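Local coordinates for DNA replication protein DnaC (Aquifex aeolicus, PDB 3ECC) that is a helicase loader that binds adenine nucleotide with magnesium and probably helps place the replicative helicase on DNA at the start of replication, at residues A[7-12]-A[25-30]; A[41-46]-A[52-57]. All coordinates share one frame; numbering follows the deposited sequence.

Interaction 1: A[7-12]-A[25-30]. With ADP (adenosine-5'-diphosphate), chain B.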
ATOM      1  N   ALA A   7      12.925   8.001  -6.491  1.00 57.14           N
ATOM      2  CA  ALA A   7      12.640   7.361  -5.211  1.00 58.08           C
ATOM      3  C   ALA A   7      13.333   6.009  -5.088  1.00 58.86           C
ATOM      4  O   ALA A   7      12.774   4.972  -5.446  1.00 58.97           O
ATOM      5  CB  ALA A   7      11.144   7.220  -4.996  1.00 57.98           C
ATOM      6  N   ASN A   8      14.571   6.048  -4.604  1.00 59.92           N
ATOM      7  CA  ASN A   8      15.344   4.855  -4.309  1.00 60.96           C
ATOM      8  C   ASN A   8      15.529   4.717  -2.810  1.00 61.83           C
ATOM      9  O   ASN A   8      15.489   5.710  -2.077  1.00 61.79           O
ATOM     10  CB  ASN A   8      16.722   4.951  -4.957  1.00 60.95           C
ATOM     11  CG  ASN A   8      16.661   4.881  -6.458  1.00 61.47           C
ATOM     12  OD1 ASN A   8      16.887   3.820  -7.047  1.00 62.55           O
ATOM     13  ND2 ASN A   8      16.358   6.009  -7.096  1.00 60.33           N
ATOM     14  N   LEU A   9      15.751   3.488  -2.352  1.00 62.83           N
ATOM     15  CA  LEU A   9      16.139   3.266  -0.964  1.00 63.70           C
ATOM     16  C   LEU A   9      17.520   3.858  -0.712  1.00 64.49           C
ATOM     17  O   LEU A   9      18.058   3.765   0.391  1.00 64.82           O
ATOM     18  CB  LEU A   9      16.130   1.775  -0.620  1.00 63.60           C
ATOM     19  CG  LEU A   9      14.787   1.117  -0.277  1.00 63.01           C
ATOM     20  CD1 LEU A   9      15.028  -0.324   0.112  1.00 62.58           C
ATOM     21  CD2 LEU A   9      14.047   1.858   0.830  1.00 60.85           C
ATOM     22  N   ASP A  10      18.072   4.483  -1.746  1.00 65.41           N
ATOM     23  CA  ASP A  10      19.401   5.077  -1.686  1.00 66.12           C
ATOM     24  C   ASP A  10      19.315   6.604  -1.616  1.00 65.98           C
ATOM     25  O   ASP A  10      19.945   7.238  -0.769  1.00 65.82           O
ATOM     26  CB  ASP A  10      20.202   4.646  -2.905  1.00 66.49           C
ATOM     27  CG  ASP A  10      21.680   4.668  -2.656  1.00 68.43           C
ATOM     28  OD1 ASP A  10      22.233   5.781  -2.492  1.00 69.92           O
ATOM     29  OD2 ASP A  10      22.290   3.570  -2.626  1.00 70.83           O
ATOM     30  N   THR A  11      18.521   7.178  -2.517  1.00 66.04           N
ATOM     31  CA  THR A  11      18.151   8.591  -2.471  1.00 65.79           C
ATOM     32  C   THR A  11      17.479   8.952  -1.138  1.00 65.44           C
ATOM     33  O   THR A  11      17.308  10.135  -0.809  1.00 65.58           O
ATOM     34  CB  THR A  11      17.182   8.932  -3.630  1.00 65.82           C
ATOM     35  OG1 THR A  11      17.790   8.585  -4.880  1.00 66.02           O
ATOM     36  CG2 THR A  11      16.828  10.419  -3.634  1.00 66.22           C
ATOM     37  N   TYR A  12      17.099   7.927  -0.375  1.00 64.88           N
ATOM     38  CA  TYR A  12      16.418   8.137   0.895  1.00 63.98           C
ATOM     39  C   TYR A  12      17.369   8.399   2.058  1.00 63.61           C
ATOM     40  O   TYR A  12      18.187   7.548   2.433  1.00 63.51           O
ATOM     41  CB  TYR A  12      15.467   6.986   1.229  1.00 63.71           C
ATOM     42  CG  TYR A  12      14.386   7.400   2.192  1.00 63.12           C
ATOM     43  CD1 TYR A  12      13.192   7.935   1.732  1.00 62.62           C
ATOM     44  CD2 TYR A  12      14.570   7.291   3.566  1.00 62.93           C
ATOM     45  CE1 TYR A  12      12.201   8.343   2.610  1.00 62.58           C
ATOM     46  CE2 TYR A  12      13.579   7.687   4.453  1.00 62.73           C
ATOM     47  CZ  TYR A  12      12.395   8.204   3.968  1.00 62.59           C
ATOM     48  OH  TYR A  12      11.413   8.606   4.844  1.00 63.24           O
ATOM     49  N   THR A  25      13.599  -1.590   8.380  1.00 48.36           N
ATOM     50  CA  THR A  25      12.558  -2.602   8.266  1.00 48.26           C
ATOM     51  C   THR A  25      12.234  -2.939   6.805  1.00 48.25           C
ATOM     52  O   THR A  25      11.881  -4.077   6.494  1.00 48.55           O
ATOM     53  CB  THR A  25      11.273  -2.192   9.004  1.00 48.24           C
ATOM     54  OG1 THR A  25      11.583  -1.875  10.366  1.00 49.00           O
ATOM     55  CG2 THR A  25      10.270  -3.327   8.981  1.00 47.96           C
ATOM     56  N   ILE A  26      12.368  -1.958   5.913  1.00 48.14           N
ATOM     57  CA  ILE A  26      12.139  -2.193   4.485  1.00 47.99           C
ATOM     58  C   ILE A  26      13.265  -3.027   3.888  1.00 48.33           C
ATOM     59  O   ILE A  26      13.013  -3.990   3.158  1.00 48.24           O
ATOM     60  CB  ILE A  26      12.011  -0.876   3.681  1.00 47.88           C
ATOM     61  CG1 ILE A  26      10.774  -0.092   4.113  1.00 47.55           C
ATOM     62  CG2 ILE A  26      11.966  -1.162   2.182  1.00 47.10           C
ATOM     63  CD1 ILE A  26      10.819   1.371   3.725  1.00 47.81           C
ATOM     64  N   ARG A  27      14.504  -2.652   4.205  1.00 48.61           N
ATOM     65  CA  ARG A  27      15.690  -3.340   3.686  1.00 49.07           C
ATOM     66  C   ARG A  27      15.715  -4.826   4.082  1.00 48.99           C
ATOM     67  O   ARG A  27      16.010  -5.692   3.249  1.00 49.05           O
ATOM     68  CB  ARG A  27      16.986  -2.618   4.115  1.00 49.25           C
ATOM     69  CG  ARG A  27      17.241  -1.294   3.371  1.00 50.11           C
ATOM     70  CD  ARG A  27      18.715  -0.904   3.344  1.00 51.95           C
ATOM     71  NE  ARG A  27      18.965   0.296   2.535  1.00 53.58           N
ATOM     72  CZ  ARG A  27      19.149   0.302   1.211  1.00 54.50           C
ATOM     73  NH1 ARG A  27      19.110  -0.831   0.516  1.00 54.00           N
ATOM     74  NH2 ARG A  27      19.365   1.449   0.577  1.00 55.15           N
ATOM     75  N   VAL A  28      15.370  -5.109   5.338  1.00 48.83           N
ATOM     76  CA  VAL A  28      15.193  -6.480   5.801  1.00 48.71           C
ATOM     77  C   VAL A  28      14.096  -7.168   4.998  1.00 49.17           C
ATOM     78  O   VAL A  28      14.271  -8.298   4.547  1.00 49.34           O
ATOM     79  CB  VAL A  28      14.835  -6.528   7.297  1.00 48.49           C
ATOM     80  CG1 VAL A  28      14.387  -7.918   7.694  1.00 48.30           C
ATOM     81  CG2 VAL A  28      16.010  -6.090   8.137  1.00 48.07           C
ATOM     82  N   PHE A  29      12.974  -6.469   4.811  1.00 49.81           N
ATOM     83  CA  PHE A  29      11.813  -6.993   4.078  1.00 50.20           C
ATOM     84  C   PHE A  29      12.184  -7.372   2.641  1.00 50.88           C
ATOM     85  O   PHE A  29      12.013  -8.523   2.233  1.00 50.99           O
ATOM     86  CB  PHE A  29      10.657  -5.965   4.091  1.00 49.99           C
ATOM     87  CG  PHE A  29       9.436  -6.405   3.317  1.00 48.86           C
ATOM     88  CD1 PHE A  29       8.430  -7.141   3.934  1.00 47.78           C
ATOM     89  CD2 PHE A  29       9.300  -6.092   1.972  1.00 47.78           C
ATOM     90  CE1 PHE A  29       7.315  -7.561   3.219  1.00 47.41           C
ATOM     91  CE2 PHE A  29       8.182  -6.506   1.250  1.00 47.58           C
ATOM     92  CZ  PHE A  29       7.190  -7.237   1.876  1.00 47.14           C
ATOM     93  N   VAL A  30      12.718  -6.402   1.896  1.00 51.81           N
ATOM     94  CA  VAL A  30      13.151  -6.593   0.502  1.00 52.56           C
ATOM     95  C   VAL A  30      14.166  -7.718   0.366  1.00 53.32           C
ATOM     96  O   VAL A  30      14.170  -8.460  -0.623  1.00 53.53           O
ATOM     97  CB  VAL A  30      13.779  -5.303  -0.066  1.00 52.49           C
ATOM     98  CG1 VAL A  30      14.471  -5.579  -1.397  1.00 52.67           C
ATOM     99  CG2 VAL A  30      12.723  -4.215  -0.216  1.00 52.35           C
TER
HETATM  100  PB  ADP B 500       3.335  11.076   1.485  1.00 46.67           P
HETATM  101  O1B ADP B 500       3.218   9.981   0.441  1.00 45.44           O
HETATM  102  O2B ADP B 500       3.349  10.574   2.905  1.00 47.64           O
HETATM  103  O3B ADP B 500       2.405  12.236   1.260  1.00 47.61           O
HETATM  104  PA  ADP B 500       5.485  11.720  -0.213  1.00 45.84           P
HETATM  105  O1A ADP B 500       6.141  10.383  -0.454  1.00 46.05           O
HETATM  106  O2A ADP B 500       4.549  12.043  -1.366  1.00 44.34           O
HETATM  107  O3A ADP B 500       4.774  11.716   1.241  1.00 44.87           O
HETATM  108  O5' ADP B 500       6.587  12.876  -0.013  1.00 46.41           O
HETATM  109  C5' ADP B 500       6.447  14.186  -0.553  1.00 47.74           C
HETATM  110  C4' ADP B 500       7.711  14.559  -1.318  1.00 47.82           C
HETATM  111  O4' ADP B 500       8.818  14.578  -0.416  1.00 48.40           O
HETATM  112  C3' ADP B 500       8.034  13.532  -2.383  1.00 48.47           C
HETATM  113  O3' ADP B 500       8.334  14.221  -3.586  1.00 50.72           O
HETATM  114  C2' ADP B 500       9.238  12.766  -1.856  1.00 48.02           C
HETATM  115  O2' ADP B 500      10.156  12.482  -2.895  1.00 49.74           O
HETATM  116  C1' ADP B 500       9.866  13.712  -0.865  1.00 47.53           C
HETATM  117  N9  ADP B 500      10.494  13.027   0.298  1.00 47.16           N
HETATM  118  C8  ADP B 500       9.875  12.588   1.414  1.00 46.52           C
HETATM  119  N7  ADP B 500      10.765  12.038   2.285  1.00 45.55           N
HETATM  120  C5  ADP B 500      11.982  12.139   1.735  1.00 46.91           C
HETATM  121  C6  ADP B 500      13.373  11.762   2.109  1.00 47.16           C
HETATM  122  N6  ADP B 500      13.666  11.163   3.288  1.00 46.07           N
HETATM  123  N1  ADP B 500      14.354  12.049   1.243  1.00 47.92           N
HETATM  124  C2  ADP B 500      14.111  12.660   0.065  1.00 47.88           C
HETATM  125  N3  ADP B 500      12.879  13.028  -0.336  1.00 48.03           N
HETATM  126  C4  ADP B 500      11.803  12.799   0.433  1.00 47.53           C

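Interaction 2: A[41-46]-A[52-57]. With MG (magnesium ion), chain C; ADP (adenosine-5'-diphosphate), chain B.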
ATOM      1  N   LEU A  41       3.747  -4.332   3.519  1.00 42.68           N
ATOM      2  CA  LEU A  41       3.963  -3.294   4.512  1.00 41.55           C
ATOM      3  C   LEU A  41       2.839  -2.287   4.431  1.00 40.89           C
ATOM      4  O   LEU A  41       2.247  -2.086   3.374  1.00 40.37           O
ATOM      5  CB  LEU A  41       5.300  -2.587   4.277  1.00 41.86           C
ATOM      6  CG  LEU A  41       6.558  -3.454   4.139  1.00 42.36           C
ATOM      7  CD1 LEU A  41       7.695  -2.648   3.527  1.00 42.11           C
ATOM      8  CD2 LEU A  41       6.975  -4.056   5.488  1.00 42.71           C
ATOM      9  N   THR A  42       2.551  -1.656   5.562  1.00 40.46           N
ATOM     10  CA  THR A  42       1.545  -0.619   5.638  1.00 39.83           C
ATOM     11  C   THR A  42       2.152   0.659   6.206  1.00 39.84           C
ATOM     12  O   THR A  42       2.650   0.681   7.329  1.00 39.77           O
ATOM     13  CB  THR A  42       0.358  -1.063   6.501  1.00 39.91           C
ATOM     14  OG1 THR A  42      -0.142  -2.318   6.015  1.00 39.94           O
ATOM     15  CG2 THR A  42      -0.756  -0.021   6.464  1.00 39.52           C
ATOM     16  N   PHE A  43       2.114   1.721   5.410  1.00 39.95           N
ATOM     17  CA  PHE A  43       2.680   3.006   5.803  1.00 39.91           C
ATOM     18  C   PHE A  43       1.571   3.962   6.209  1.00 40.33           C
ATOM     19  O   PHE A  43       0.684   4.278   5.414  1.00 40.43           O
ATOM     20  CB  PHE A  43       3.466   3.622   4.646  1.00 39.56           C
ATOM     21  CG  PHE A  43       4.630   2.800   4.192  1.00 38.28           C
ATOM     22  CD1 PHE A  43       5.866   2.931   4.805  1.00 36.87           C
ATOM     23  CD2 PHE A  43       4.494   1.908   3.141  1.00 37.66           C
ATOM     24  CE1 PHE A  43       6.945   2.187   4.383  1.00 37.10           C
ATOM     25  CE2 PHE A  43       5.572   1.154   2.705  1.00 37.69           C
ATOM     26  CZ  PHE A  43       6.800   1.294   3.324  1.00 38.00           C
ATOM     27  N   VAL A  44       1.626   4.418   7.453  1.00 40.55           N
ATOM     28  CA  VAL A  44       0.626   5.318   7.991  1.00 40.86           C
ATOM     29  C   VAL A  44       1.298   6.632   8.362  1.00 41.06           C
ATOM     30  O   VAL A  44       2.488   6.658   8.655  1.00 41.21           O
ATOM     31  CB  VAL A  44      -0.048   4.701   9.237  1.00 40.71           C
ATOM     32  CG1 VAL A  44      -1.326   5.442   9.580  1.00 41.51           C
ATOM     33  CG2 VAL A  44      -0.361   3.237   8.992  1.00 40.95           C
ATOM     34  N   GLY A  45       0.539   7.723   8.332  1.00 41.23           N
ATOM     35  CA  GLY A  45       1.065   9.021   8.740  1.00 41.59           C
ATOM     36  C   GLY A  45       0.436  10.209   8.033  1.00 41.97           C
ATOM     37  O   GLY A  45      -0.366  10.054   7.113  1.00 42.23           O
ATOM     38  N   SER A  46       0.820  11.401   8.468  1.00 42.30           N
ATOM     39  CA  SER A  46       0.378  12.651   7.861  1.00 42.92           C
ATOM     40  C   SER A  46       0.996  12.885   6.471  1.00 43.15           C
ATOM     41  O   SER A  46       1.951  12.201   6.096  1.00 43.04           O
ATOM     42  CB  SER A  46       0.725  13.816   8.783  1.00 42.65           C
ATOM     43  OG  SER A  46      -0.196  13.883   9.848  1.00 43.49           O
ATOM     44  N   THR A  52       4.509   7.514   0.235  1.00 39.34           N
ATOM     45  CA  THR A  52       4.535   7.092  -1.162  1.00 39.24           C
ATOM     46  C   THR A  52       5.975   6.920  -1.639  1.00 39.35           C
ATOM     47  O   THR A  52       6.277   6.023  -2.425  1.00 38.92           O
ATOM     48  CB  THR A  52       3.820   8.103  -2.060  1.00 39.29           C
ATOM     49  OG1 THR A  52       2.514   8.373  -1.526  1.00 39.97           O
ATOM     50  CG2 THR A  52       3.693   7.573  -3.488  1.00 38.92           C
ATOM     51  N   HIS A  53       6.861   7.778  -1.140  1.00 39.68           N
ATOM     52  CA  HIS A  53       8.275   7.698  -1.484  1.00 40.26           C
ATOM     53  C   HIS A  53       8.831   6.311  -1.156  1.00 40.39           C
ATOM     54  O   HIS A  53       9.456   5.660  -2.002  1.00 40.53           O
ATOM     55  CB  HIS A  53       9.078   8.781  -0.745  1.00 40.24           C
ATOM     56  CG  HIS A  53      10.492   8.903  -1.214  1.00 41.10           C
ATOM     57  ND1 HIS A  53      10.905   9.891  -2.080  1.00 42.17           N
ATOM     58  CD2 HIS A  53      11.585   8.143  -0.961  1.00 41.40           C
ATOM     59  CE1 HIS A  53      12.196   9.748  -2.325  1.00 42.06           C
ATOM     60  NE2 HIS A  53      12.631   8.691  -1.662  1.00 41.02           N
ATOM     61  N   LEU A  54       8.590   5.860   0.072  1.00 40.58           N
ATOM     62  CA  LEU A  54       9.122   4.583   0.544  1.00 40.94           C
ATOM     63  C   LEU A  54       8.435   3.389  -0.098  1.00 41.25           C
ATOM     64  O   LEU A  54       9.059   2.349  -0.287  1.00 41.59           O
ATOM     65  CB  LEU A  54       9.036   4.485   2.068  1.00 40.85           C
ATOM     66  CG  LEU A  54      10.084   5.324   2.788  1.00 40.70           C
ATOM     67  CD1 LEU A  54       9.821   5.369   4.275  1.00 40.74           C
ATOM     68  CD2 LEU A  54      11.471   4.773   2.487  1.00 40.68           C
ATOM     69  N   ALA A  55       7.154   3.550  -0.432  1.00 41.56           N
ATOM     70  CA  ALA A  55       6.391   2.533  -1.159  1.00 41.69           C
ATOM     71  C   ALA A  55       6.929   2.298  -2.574  1.00 41.88           C
ATOM     72  O   ALA A  55       6.968   1.164  -3.044  1.00 41.59           O
ATOM     73  CB  ALA A  55       4.925   2.919  -1.215  1.00 41.48           C
ATOM     74  N   VAL A  56       7.324   3.372  -3.255  1.00 42.48           N
ATOM     75  CA  VAL A  56       7.876   3.252  -4.603  1.00 43.07           C
ATOM     76  C   VAL A  56       9.300   2.703  -4.523  1.00 43.86           C
ATOM     77  O   VAL A  56       9.703   1.855  -5.336  1.00 43.96           O
ATOM     78  CB  VAL A  56       7.847   4.596  -5.362  1.00 42.99           C
ATOM     79  CG1 VAL A  56       8.500   4.451  -6.731  1.00 43.18           C
ATOM     80  CG2 VAL A  56       6.415   5.084  -5.522  1.00 42.29           C
ATOM     81  N   ALA A  57      10.046   3.167  -3.517  1.00 44.47           N
ATOM     82  CA  ALA A  57      11.384   2.648  -3.225  1.00 44.71           C
ATOM     83  C   ALA A  57      11.361   1.139  -2.995  1.00 44.98           C
ATOM     84  O   ALA A  57      12.150   0.401  -3.596  1.00 45.48           O
ATOM     85  CB  ALA A  57      11.981   3.362  -2.016  1.00 44.44           C
TER
HETATM   86 MG    MG C 300       1.520   9.545  -0.537  1.00 63.50          MG
HETATM   87  PB  ADP B 500       3.335  11.076   1.485  1.00 46.67           P
HETATM   88  O1B ADP B 500       3.218   9.981   0.441  1.00 45.44           O
HETATM   89  O2B ADP B 500       3.349  10.574   2.905  1.00 47.64           O
HETATM   90  O3B ADP B 500       2.405  12.236   1.260  1.00 47.61           O
HETATM   91  PA  ADP B 500       5.485  11.720  -0.213  1.00 45.84           P
HETATM   92  O1A ADP B 500       6.141  10.383  -0.454  1.00 46.05           O
HETATM   93  O2A ADP B 500       4.549  12.043  -1.366  1.00 44.34           O
HETATM   94  O3A ADP B 500       4.774  11.716   1.241  1.00 44.87           O
HETATM   95  O5' ADP B 500       6.587  12.876  -0.013  1.00 46.41           O
HETATM   96  C5' ADP B 500       6.447  14.186  -0.553  1.00 47.74           C
HETATM   97  C4' ADP B 500       7.711  14.559  -1.318  1.00 47.82           C
HETATM   98  O4' ADP B 500       8.818  14.578  -0.416  1.00 48.40           O
HETATM   99  C3' ADP B 500       8.034  13.532  -2.383  1.00 48.47           C
HETATM  100  O3' ADP B 500       8.334  14.221  -3.586  1.00 50.72           O
HETATM  101  C2' ADP B 500       9.238  12.766  -1.856  1.00 48.02           C
HETATM  102  O2' ADP B 500      10.156  12.482  -2.895  1.00 49.74           O
HETATM  103  C1' ADP B 500       9.866  13.712  -0.865  1.00 47.53           C
HETATM  104  N9  ADP B 500      10.494  13.027   0.298  1.00 47.16           N
HETATM  105  C8  ADP B 500       9.875  12.588   1.414  1.00 46.52           C
HETATM  106  N7  ADP B 500      10.765  12.038   2.285  1.00 45.55           N
HETATM  107  C5  ADP B 500      11.982  12.139   1.735  1.00 46.91           C
HETATM  108  C6  ADP B 500      13.373  11.762   2.109  1.00 47.16           C
HETATM  109  N6  ADP B 500      13.666  11.163   3.288  1.00 46.07           N
HETATM  110  N1  ADP B 500      14.354  12.049   1.243  1.00 47.92           N
HETATM  111  C2  ADP B 500      14.111  12.660   0.065  1.00 47.88           C
HETATM  112  N3  ADP B 500      12.879  13.028  -0.336  1.00 48.03           N
HETATM  113  C4  ADP B 500      11.803  12.799   0.433  1.00 47.53           C

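Interaction 1: A[7-12]-A[25-30]
Leu9 lies over one face of the Arg27 guanidinium. Its CB sits 3.4 Å above the plane, displaced toward the rim. At the end of that group, Arg27 NH2 is 2.7 Å from Leu9 O. Asp10 N approaches the guanidinium obliquely. Asp10 OD2 is 4.8 Å from Arg27 NH2, too far for contact; its charge may still favour the arginine here. The other flat group is the Tyr12 ring. ADP N6 stands over one face of it, nearest CE1 at 3.2 Å, so this loop also meets the adenine.

The Arg27 chain is extended from CG to NE and runs past Leu9 in the opposite direction. Its CB bond does not aim at the loop; the extended chain brings the guanidinium there. Leu9 continues inward from CB. Its CD1 is 3.8 Å from Ile26 CG2, and CD2 touches the same methyl. The contact thus passes from a polar outer part to a buried apolar one.

Segment 7-12 lies in the loop before helix 17-31, here folded back against that helix. Leu9 also packs on Leu23 and on Ala61 of helix 51-65. Ile26 reaches Thr58 of that helix and Phe43 of strand 40-45.

Interaction 2: A[41-46]-A[52-57]
Phe43 leaves the strand toward helix 51-65 and meets it with the far end of its ring. CB and CG direct the ring toward the helix. At the far end the ring atoms divide between two helix residues. CE1 is 3.9 Å from Leu54 CB, and CZ touches the same atom. Across the ring from CE1, CE2 lies 4.2 Å from Ala55 CA and also meets the Ala55 methyl. Phe43 and Leu54 cross at about a right angle. The small Ala55 side chain lets the ring come close to the helix backbone. The contact is apolar and buried.

The loop between this strand and helix is the P-loop (Walker A) of a P-loop NTPase. Gly45 begins the loop, and Lys51 and Thr52 end it at the start of the helix. Thr52 OG1 binds the magnesium ion at 1.8 Å, and ADP O1B is a second ligand of the metal. Thr52 N also donates to O1B, at 2.8 Å and nearly straight (165°). Asp107 is hydrogen-bonded to Thr52 OG1.

His53 grips the nucleotide at two points. Its backbone N donates to ADP O1A of the alpha phosphate at 2.8 Å, with a bent angle of 142°. With CG anti to the backbone N (chi1 -171°), the ring turns to the ribose. There His53 ND1 and ADP O2' share a hydrogen bond of 2.8 Å. ADP C4 lies over one face of the imidazole. Replacing His53 by alanine removes this ring, and the ribose O2' would probably be left without its partner. The His53 ring also meets the ring of Tyr12.

Interaction 2 is the core contact, and all of its touching residues are buried. Interaction 1 is only partly buried and lies farther from the centre of the chain. Their chemistry follows this. Segments 41-46 and 52-57 join through an aromatic ring on aliphatic atoms. Segments 7-12 and 25-30 mix a leucine-isoleucine contact with an arginine at the outside. The two meet directly: Ile26 CD1 is 3.7 Å from Leu54 CD2, and Phe29 packs on Leu41. Helix 17-31 and strand 40-45 follow each other in the chain. Both interactions reach ADP, interaction 1 at the adenine amino group and interaction 2 at the phosphates, the ribose and C4 of the adenine.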